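Local coordinates for extracellular solute-binding protein family 1 (Pseudothermotoga lettingae, PDB 5CI5) that binds alpha-D-tagatose and probably serves as the extracellular solute-binding component of an ABC sugar transporter, at residues K45-E48 and E49-I53; M102-H105 and L106-E110; L142-K145 and A146-E149. All blocks are in the same frame, centred on the assembly; numbering follows the deposited sequence.

Three local contacts illustrate how helix ends are fastened to their surroundings in a solute-binding protein. Contact 1 closes helix 37-51 and contact 2 forms the short helix 103-108; their centres lie about 22 Å apart, and their nearest atoms stay about 9 Å from each other. Both place side chains against helix 312-322. Contact 3 starts helix 145-150, with its centre about 44 Å from that of contact 2, on the opposite side of the chain's centre. None of the three supplies a residue to the tagatose pocket. Yet strand 128-138, which packs against contact 2, carries the pocket residues Tyr-135 and Asp-137, and pocket residue Arg-139 just precedes strand 140-144 of contact 3.

Contact 1 (K45-E48 and E49-I53); sequences KTFE and EKYGI
Phe-47 and Tyr-51, one helical turn apart, bring CE1 of Phe-47 to 3.3 Å from CD2 of Tyr-51. The rings are near parallel (30°) but strongly displaced, sharing little of their faces, with CB of Tyr-51 over one Phe-47 face. With CG anti to the backbone N (chi1 172°), the Phe-47 ring also reaches Ile-53, CE2 to CB 4.0 Å, and meets Leu-318 and Tyr-321 of helix 312-322. Glu-48 lays its CG 3.2 Å from the carbonyl O of Ile-53, a buried oxygen without a polar partner in the model. Its extended chain carries the carboxylate out to two partners: OE1 forms a salt bridge with NZ of Lys-45 (2.8 Å), and OE2 accepts from Val-55 N in the next strand. In Glu-49, chi1 (-62°) puts CG beside the backbone N, 3.2 Å from Lys-45 O. One water donates to both OE1 of Glu-48 and OE2 of Glu-49, easing, probably, the proximity of two like charges. Gly-52 N closes the last turn onto Glu-48 O, 2.8 Å. A glycine of positive phi thus ends the helix of a beta-alpha-beta unit, in which helix 37-51 links the parallel strands 25-30 and 55-60.

Contact 2 (M102-H105 and L106-E110); sequences MEEH and LKNWE
Leu-106 N donates to Met-102 O (2.9 Å), the first of three successive i to i+4 bonds that span the short helix 103-108. Met-102, a selenomethionine, holds the N-cap position. Lys-107 N follows onto Glu-103 O, and Asn-108 N onto Glu-104 O at 3.2 Å, with the N-H angle falling to 137°. Asn-108 N also makes a weak bond to His-105 O, and Trp-109 N a weak one to Leu-106 O.

The side chains follow this backbone closely. Leu-106 places CG beside its backbone N (chi1 -71°), which lays that carbon 3.2 Å from Met-102 O, alongside the carbonyl that its own N grips; its CD1 approaches Met-102 CB more loosely, at 4.3 Å. Glu-104 and Asn-108, themselves one turn apart, run side by side in the same direction, carboxylate and amide planes 28° apart, with ND2 of Asn-108 4.0 Å from CG of Glu-104. This is a touch between an amide end and a methylene. CB of Trp-109 rests 3.3 Å from His-105 O, while its indole goes to Leu-132 of strand 128-138 and Glu-320 of helix 312-322.

The polar ends find partners in neighbouring elements: Glu-103 forms a salt bridge with Arg-129, and His-105 bonds through NE2 to Glu-313 while its ring stacks on Trp-316. The helix and its flanking residues therefore pack against both strand 128-138 and helix 312-322. On the strand, Glu-103 touches Ile-128, Leu-106 touches Arg-129, and the backbone of Met-102 is hydrogen-bonded to that of Arg-129; on the helix, Trp-316 receives Leu-106 as well as the stacked histidine.

Contact 3 (L142-K145 and A146-E149); sequences LYNK and AMFE
Asn-144 and Met-147 carry the polar part of this strand-to-helix junction. The side-chain oxygen OD1 of Asn-144, at the N-cap position, accepts from Met-147 N at 3.0 Å. With CG anti to the backbone N (chi1 -179°), the amide reaches forward over the first turn. The N-H points at OD1 fairly straight, but the donor stands above the carbonyl plane, 46° out of it, rather than along a lone pair. The backbone bonds of the new helix start at the same residue: Phe-148 N donates to Asn-144 O at a longish 3.3 Å, and Glu-149 N to Lys-145 O at 3.0 Å. Asn-144 thus caps through its side chain and opens the helical ladder through its carbonyl.

Van der Waals contacts lie beside the cap. The side chain of Met-147, a selenomethionine, crosses that of Asn-144 at about a right angle, its CG 3.4 Å from CG of Asn-144 and its SE 3.7 Å from ND2 of the same residue.

The aromatic contribution comes from Tyr-143 and Phe-148, which pair edge-to-face. The Tyr-143 edge turns toward the Phe-148 face, CD2 lying 4.0 Å from CE1 of Phe-148, with ring planes 53° apart. Both rings also touch Met-261 of strand 261-264, and the Tyr-143 hydroxyl bonds to Pro-155 O.

Chemically, the amide does two jobs at once. OD1 satisfies an N-H of the first helical turn that has no preceding carbonyl of the helix to use, while ND2 is bonded to Asn-257 OD1, which should fix which end of the amide faces the helix. A buried asparagine with both ends engaged thereby couples the middle strand of the three-stranded sheet to the helix that follows it.

Contact 1 (K45-E48 and E49-I53)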
loop_
_atom_site.group_PDB
_atom_site.type_symbol
_atom_site.label_atom_id
_atom_site.label_comp_id
_atom_site.label_asym_id
_atom_site.label_seq_id
_atom_site.Cartn_x
_atom_site.Cartn_y
_atom_site.Cartn_z
ATOM N N LYS A 45 -21.165 -2.655 14.088
ATOM C CA LYS A 45 -22.379 -2.921 14.851
ATOM C C LYS A 45 -22.015 -3.358 16.266
ATOM O O LYS A 45 -22.660 -2.933 17.224
ATOM C CB LYS A 45 -23.247 -3.974 14.178
ATOM C CG LYS A 45 -23.980 -3.511 12.903
ATOM C CD LYS A 45 -24.770 -2.200 13.056
ATOM C CE LYS A 45 -24.279 -1.141 12.069
ATOM N NZ LYS A 45 -24.672 0.242 12.431
ATOM N N THR A 46 -20.961 -4.159 16.399
ATOM C CA THR A 46 -20.516 -4.607 17.721
ATOM C C THR A 46 -20.094 -3.391 18.554
ATOM O O THR A 46 -20.436 -3.277 19.734
ATOM C CB THR A 46 -19.388 -5.635 17.585
ATOM O OG1 THR A 46 -19.906 -6.817 16.971
ATOM C CG2 THR A 46 -18.783 -6.011 18.928
ATOM N N PHE A 47 -19.397 -2.451 17.923
ATOM C CA PHE A 47 -19.019 -1.239 18.617
ATOM C C PHE A 47 -20.244 -0.497 19.125
ATOM O O PHE A 47 -20.281 -0.063 20.281
ATOM C CB PHE A 47 -18.209 -0.311 17.706
ATOM C CG PHE A 47 -17.942 1.036 18.308
ATOM C CD1 PHE A 47 -16.907 1.222 19.195
ATOM C CD2 PHE A 47 -18.757 2.111 18.006
ATOM C CE1 PHE A 47 -16.660 2.468 19.768
ATOM C CE2 PHE A 47 -18.532 3.363 18.586
ATOM C CZ PHE A 47 -17.477 3.544 19.452
ATOM N N GLU A 48 -21.247 -0.343 18.259
ATOM C CA GLU A 48 -22.448 0.375 18.630
ATOM C C GLU A 48 -23.145 -0.283 19.822
ATOM O O GLU A 48 -23.635 0.404 20.736
ATOM C CB GLU A 48 -23.402 0.447 17.454
ATOM C CG GLU A 48 -22.917 1.306 16.326
ATOM C CD GLU A 48 -23.980 1.494 15.260
ATOM O OE1 GLU A 48 -24.931 0.677 15.221
ATOM O OE2 GLU A 48 -23.864 2.442 14.457
ATOM N N GLU A 49 -23.179 -1.612 19.811
ATOM C CA GLU A 49 -23.811 -2.359 20.907
ATOM C C GLU A 49 -23.057 -2.115 22.213
ATOM O O GLU A 49 -23.654 -1.934 23.285
ATOM C CB GLU A 49 -23.834 -3.865 20.625
ATOM C CG GLU A 49 -24.622 -4.320 19.400
ATOM C CD GLU A 49 -26.041 -3.807 19.392
ATOM O OE1 GLU A 49 -26.625 -3.660 20.488
ATOM O OE2 GLU A 49 -26.568 -3.553 18.287
ATOM N N LYS A 50 -21.736 -2.142 22.119
ATOM C CA LYS A 50 -20.899 -2.009 23.306
ATOM C C LYS A 50 -20.858 -0.606 23.890
ATOM O O LYS A 50 -20.665 -0.453 25.100
ATOM C CB LYS A 50 -19.481 -2.462 23.013
ATOM C CG LYS A 50 -18.548 -2.194 24.199
ATOM C CD LYS A 50 -17.195 -2.843 24.051
ATOM C CE LYS A 50 -16.369 -2.601 25.303
ATOM N NZ LYS A 50 -14.973 -3.080 25.153
ATOM N N TYR A 51 -21.044 0.420 23.067
ATOM C CA TYR A 51 -20.823 1.798 23.517
ATOM C C TYR A 51 -22.045 2.711 23.450
ATOM O O TYR A 51 -22.024 3.824 23.984
ATOM C CB TYR A 51 -19.695 2.410 22.708
ATOM C CG TYR A 51 -18.355 1.905 23.172
ATOM C CD1 TYR A 51 -17.769 2.420 24.323
ATOM C CD2 TYR A 51 -17.699 0.898 22.496
ATOM C CE1 TYR A 51 -16.562 1.956 24.773
ATOM C CE2 TYR A 51 -16.472 0.429 22.928
ATOM C CZ TYR A 51 -15.908 0.963 24.077
ATOM O OH TYR A 51 -14.690 0.511 24.542
ATOM N N GLY A 52 -23.098 2.243 22.800
ATOM C CA GLY A 52 -24.321 3.009 22.703
ATOM C C GLY A 52 -24.121 4.276 21.903
ATOM O O GLY A 52 -24.767 5.296 22.146
ATOM N N ILE A 53 -23.210 4.197 20.940
ATOM C CA ILE A 53 -22.876 5.308 20.072
ATOM C C ILE A 53 -23.239 4.924 18.648
ATOM O O ILE A 53 -22.783 3.900 18.161
ATOM C CB ILE A 53 -21.380 5.648 20.162
ATOM C CG1 ILE A 53 -21.041 6.150 21.561
ATOM C CG2 ILE A 53 -20.985 6.697 19.109
ATOM C CD1 ILE A 53 -19.562 6.220 21.848
HETATM O O HOH W 1 -25.818 -1.598 16.233
#

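Contact 2 (M102-H105 and L106-E110)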
loop_
_atom_site.group_PDB
_atom_site.type_symbol
_atom_site.label_atom_id
_atom_site.label_comp_id
_atom_site.label_asym_id
_atom_site.label_seq_id
_atom_site.Cartn_x
_atom_site.Cartn_y
_atom_site.Cartn_z
HETATM N N MSE A 102 -2.549 12.779 18.913
HETATM C CA MSE A 102 -2.966 11.599 19.671
HETATM C C MSE A 102 -1.879 11.155 20.699
HETATM O O MSE A 102 -1.928 10.037 21.204
HETATM C CB MSE A 102 -3.367 10.468 18.673
HETATM C CG MSE A 102 -4.725 10.758 17.883
HETATM SE SE MSE A 102 -5.144 9.729 16.217
HETATM C CE MSE A 102 -5.844 8.119 17.049
ATOM N N GLU A 103 -0.933 12.038 21.052
ATOM C CA GLU A 103 0.085 11.704 22.045
ATOM C C GLU A 103 -0.493 11.323 23.395
ATOM O O GLU A 103 -0.118 10.307 23.975
ATOM C CB GLU A 103 1.046 12.866 22.285
ATOM C CG GLU A 103 2.225 12.914 21.383
ATOM C CD GLU A 103 2.989 11.597 21.273
ATOM O OE1 GLU A 103 3.171 11.163 20.137
ATOM O OE2 GLU A 103 3.435 11.001 22.270
ATOM N N GLU A 104 -1.395 12.144 23.909
ATOM C CA GLU A 104 -1.954 11.864 25.214
ATOM C C GLU A 104 -2.724 10.543 25.212
ATOM O O GLU A 104 -2.535 9.702 26.087
ATOM C CB GLU A 104 -2.865 12.982 25.668
ATOM C CG GLU A 104 -3.638 12.594 26.915
ATOM C CD GLU A 104 -4.010 13.782 27.733
ATOM O OE1 GLU A 104 -4.671 14.681 27.184
ATOM O OE2 GLU A 104 -3.631 13.814 28.920
ATOM N N HIS A 105 -3.568 10.340 24.216
ATOM C CA HIS A 105 -4.272 9.060 24.165
ATOM C C HIS A 105 -3.325 7.855 24.049
ATOM O O HIS A 105 -3.556 6.822 24.678
ATOM C CB HIS A 105 -5.261 9.070 23.019
ATOM C CG HIS A 105 -6.570 9.710 23.374
ATOM N ND1 HIS A 105 -7.152 10.680 22.587
ATOM C CD2 HIS A 105 -7.410 9.505 24.413
ATOM C CE1 HIS A 105 -8.300 11.041 23.126
ATOM N NE2 HIS A 105 -8.479 10.348 24.238
ATOM N N LEU A 106 -2.269 7.972 23.232
ATOM C CA LEU A 106 -1.394 6.840 22.996
ATOM C C LEU A 106 -0.570 6.556 24.242
ATOM O O LEU A 106 -0.272 5.400 24.559
ATOM C CB LEU A 106 -0.492 7.084 21.795
ATOM C CG LEU A 106 -1.247 7.045 20.478
ATOM C CD1 LEU A 106 -0.331 7.557 19.377
ATOM C CD2 LEU A 106 -1.745 5.648 20.150
ATOM N N LYS A 107 -0.220 7.611 24.967
ATOM C CA LYS A 107 0.505 7.431 26.213
ATOM C C LYS A 107 -0.336 6.646 27.227
ATOM O O LYS A 107 0.209 5.927 28.053
ATOM C CB LYS A 107 0.919 8.785 26.793
ATOM C CG LYS A 107 1.722 8.694 28.079
ATOM C CD LYS A 107 3.135 9.245 27.891
ATOM C CE LYS A 107 4.089 8.711 28.950
ATOM N NZ LYS A 107 5.420 8.374 28.361
ATOM N N ASN A 108 -1.656 6.784 27.170
ATOM C CA ASN A 108 -2.518 6.123 28.150
ATOM C C ASN A 108 -3.131 4.821 27.633
ATOM O O ASN A 108 -3.901 4.182 28.335
ATOM C CB ASN A 108 -3.649 7.053 28.586
ATOM C CG ASN A 108 -3.160 8.193 29.470
ATOM O OD1 ASN A 108 -2.292 8.006 30.320
ATOM N ND2 ASN A 108 -3.695 9.381 29.247
ATOM N N TRP A 109 -2.823 4.445 26.399
ATOM C CA TRP A 109 -3.458 3.271 25.793
ATOM C C TRP A 109 -2.629 1.998 25.969
ATOM O O TRP A 109 -1.441 1.995 25.632
ATOM C CB TRP A 109 -3.690 3.521 24.298
ATOM C CG TRP A 109 -4.406 2.391 23.602
ATOM C CD1 TRP A 109 -5.537 1.754 24.033
ATOM C CD2 TRP A 109 -4.061 1.788 22.349
ATOM N NE1 TRP A 109 -5.908 0.780 23.133
ATOM C CE2 TRP A 109 -5.024 0.788 22.087
ATOM C CE3 TRP A 109 -3.032 1.988 21.431
ATOM C CZ2 TRP A 109 -4.981 -0.007 20.942
ATOM C CZ3 TRP A 109 -2.990 1.201 20.297
ATOM C CH2 TRP A 109 -3.954 0.209 20.068
ATOM N N GLU A 110 -3.278 0.926 26.453
ATOM C CA GLU A 110 -2.642 -0.397 26.640
ATOM C C GLU A 110 -1.911 -0.862 25.407
ATOM O O GLU A 110 -0.829 -1.439 25.489
ATOM C CB GLU A 110 -3.688 -1.489 26.995
ATOM C CG GLU A 110 -4.826 -1.699 25.945
ATOM C CD GLU A 110 -4.500 -2.699 24.783
ATOM O OE1 GLU A 110 -3.551 -3.507 24.883
ATOM O OE2 GLU A 110 -5.226 -2.672 23.760
#

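Contact 3 (L142-K145 and A146-E149)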
loop_
_atom_site.group_PDB
_atom_site.type_symbol
_atom_site.label_atom_id
_atom_site.label_comp_id
_atom_site.label_asym_id
_atom_site.label_seq_id
_atom_site.Cartn_x
_atom_site.Cartn_y
_atom_site.Cartn_z
ATOM N N LEU A 142 3.334 -11.095 -5.789
ATOM C CA LEU A 142 2.120 -11.923 -5.730
ATOM C C LEU A 142 2.042 -12.735 -7.005
ATOM O O LEU A 142 2.191 -12.172 -8.080
ATOM C CB LEU A 142 0.889 -11.014 -5.586
ATOM C CG LEU A 142 -0.483 -11.668 -5.481
ATOM C CD1 LEU A 142 -0.666 -12.383 -4.143
ATOM C CD2 LEU A 142 -1.569 -10.585 -5.654
ATOM N N TYR A 143 1.845 -14.048 -6.907
ATOM C CA TYR A 143 1.848 -14.844 -8.117
ATOM C C TYR A 143 0.919 -16.042 -8.044
ATOM O O TYR A 143 0.551 -16.508 -6.968
ATOM C CB TYR A 143 3.288 -15.284 -8.441
ATOM C CG TYR A 143 3.915 -16.262 -7.467
ATOM C CD1 TYR A 143 4.538 -15.809 -6.300
ATOM C CD2 TYR A 143 3.927 -17.632 -7.729
ATOM C CE1 TYR A 143 5.119 -16.688 -5.416
ATOM C CE2 TYR A 143 4.510 -18.522 -6.840
ATOM C CZ TYR A 143 5.111 -18.045 -5.697
ATOM O OH TYR A 143 5.693 -18.919 -4.808
ATOM N N ASN A 144 0.585 -16.532 -9.238
ATOM C CA ASN A 144 -0.443 -17.526 -9.472
ATOM C C ASN A 144 0.236 -18.855 -9.773
ATOM O O ASN A 144 0.903 -18.996 -10.792
ATOM C CB ASN A 144 -1.328 -17.053 -10.637
ATOM C CG ASN A 144 -2.479 -18.006 -10.960
ATOM O OD1 ASN A 144 -2.306 -19.219 -11.017
ATOM N ND2 ASN A 144 -3.665 -17.446 -11.151
ATOM N N LYS A 145 0.047 -19.832 -8.893
ATOM C CA LYS A 145 0.736 -21.107 -9.008
ATOM C C LYS A 145 0.298 -21.908 -10.229
ATOM O O LYS A 145 1.131 -22.521 -10.913
ATOM C CB LYS A 145 0.499 -21.924 -7.747
ATOM C CG LYS A 145 1.285 -21.438 -6.529
ATOM C CD LYS A 145 0.959 -22.336 -5.337
ATOM C CE LYS A 145 2.104 -22.457 -4.362
ATOM N NZ LYS A 145 1.830 -23.577 -3.410
ATOM N N ALA A 146 -1.001 -21.886 -10.505
ATOM C CA ALA A 146 -1.549 -22.685 -11.590
ATOM C C ALA A 146 -1.028 -22.199 -12.926
ATOM O O ALA A 146 -0.826 -22.994 -13.842
ATOM C CB ALA A 146 -3.063 -22.638 -11.577
HETATM N N MSE A 147 -0.827 -20.888 -13.039
HETATM C CA MSE A 147 -0.320 -20.307 -14.273
HETATM C C MSE A 147 1.142 -20.660 -14.463
HETATM O O MSE A 147 1.544 -20.934 -15.582
HETATM C CB MSE A 147 -0.531 -18.800 -14.294
HETATM C CG MSE A 147 -1.992 -18.425 -14.341
HETATM SE SE MSE A 147 -2.263 -16.521 -14.476
HETATM C CE MSE A 147 -1.784 -16.287 -16.337
ATOM N N PHE A 148 1.931 -20.688 -13.389
ATOM C CA PHE A 148 3.325 -21.138 -13.489
ATOM C C PHE A 148 3.355 -22.576 -14.008
ATOM O O PHE A 148 4.055 -22.911 -14.980
ATOM C CB PHE A 148 4.029 -21.027 -12.126
ATOM C CG PHE A 148 4.722 -19.702 -11.911
ATOM C CD1 PHE A 148 3.998 -18.523 -11.872
ATOM C CD2 PHE A 148 6.090 -19.643 -11.734
ATOM C CE1 PHE A 148 4.632 -17.315 -11.668
ATOM C CE2 PHE A 148 6.715 -18.449 -11.537
ATOM C CZ PHE A 148 5.989 -17.283 -11.510
ATOM N N GLU A 149 2.539 -23.409 -13.383
ATOM C CA GLU A 149 2.506 -24.822 -13.741
ATOM C C GLU A 149 2.117 -25.009 -15.201
ATOM O O GLU A 149 2.748 -25.782 -15.928
ATOM C CB GLU A 149 1.550 -25.576 -12.816
ATOM C CG GLU A 149 1.537 -27.085 -13.060
ATOM C CD GLU A 149 0.553 -27.831 -12.183
ATOM O OE1 GLU A 149 -0.107 -27.221 -11.314
ATOM O OE2 GLU A 149 0.429 -29.049 -12.381
#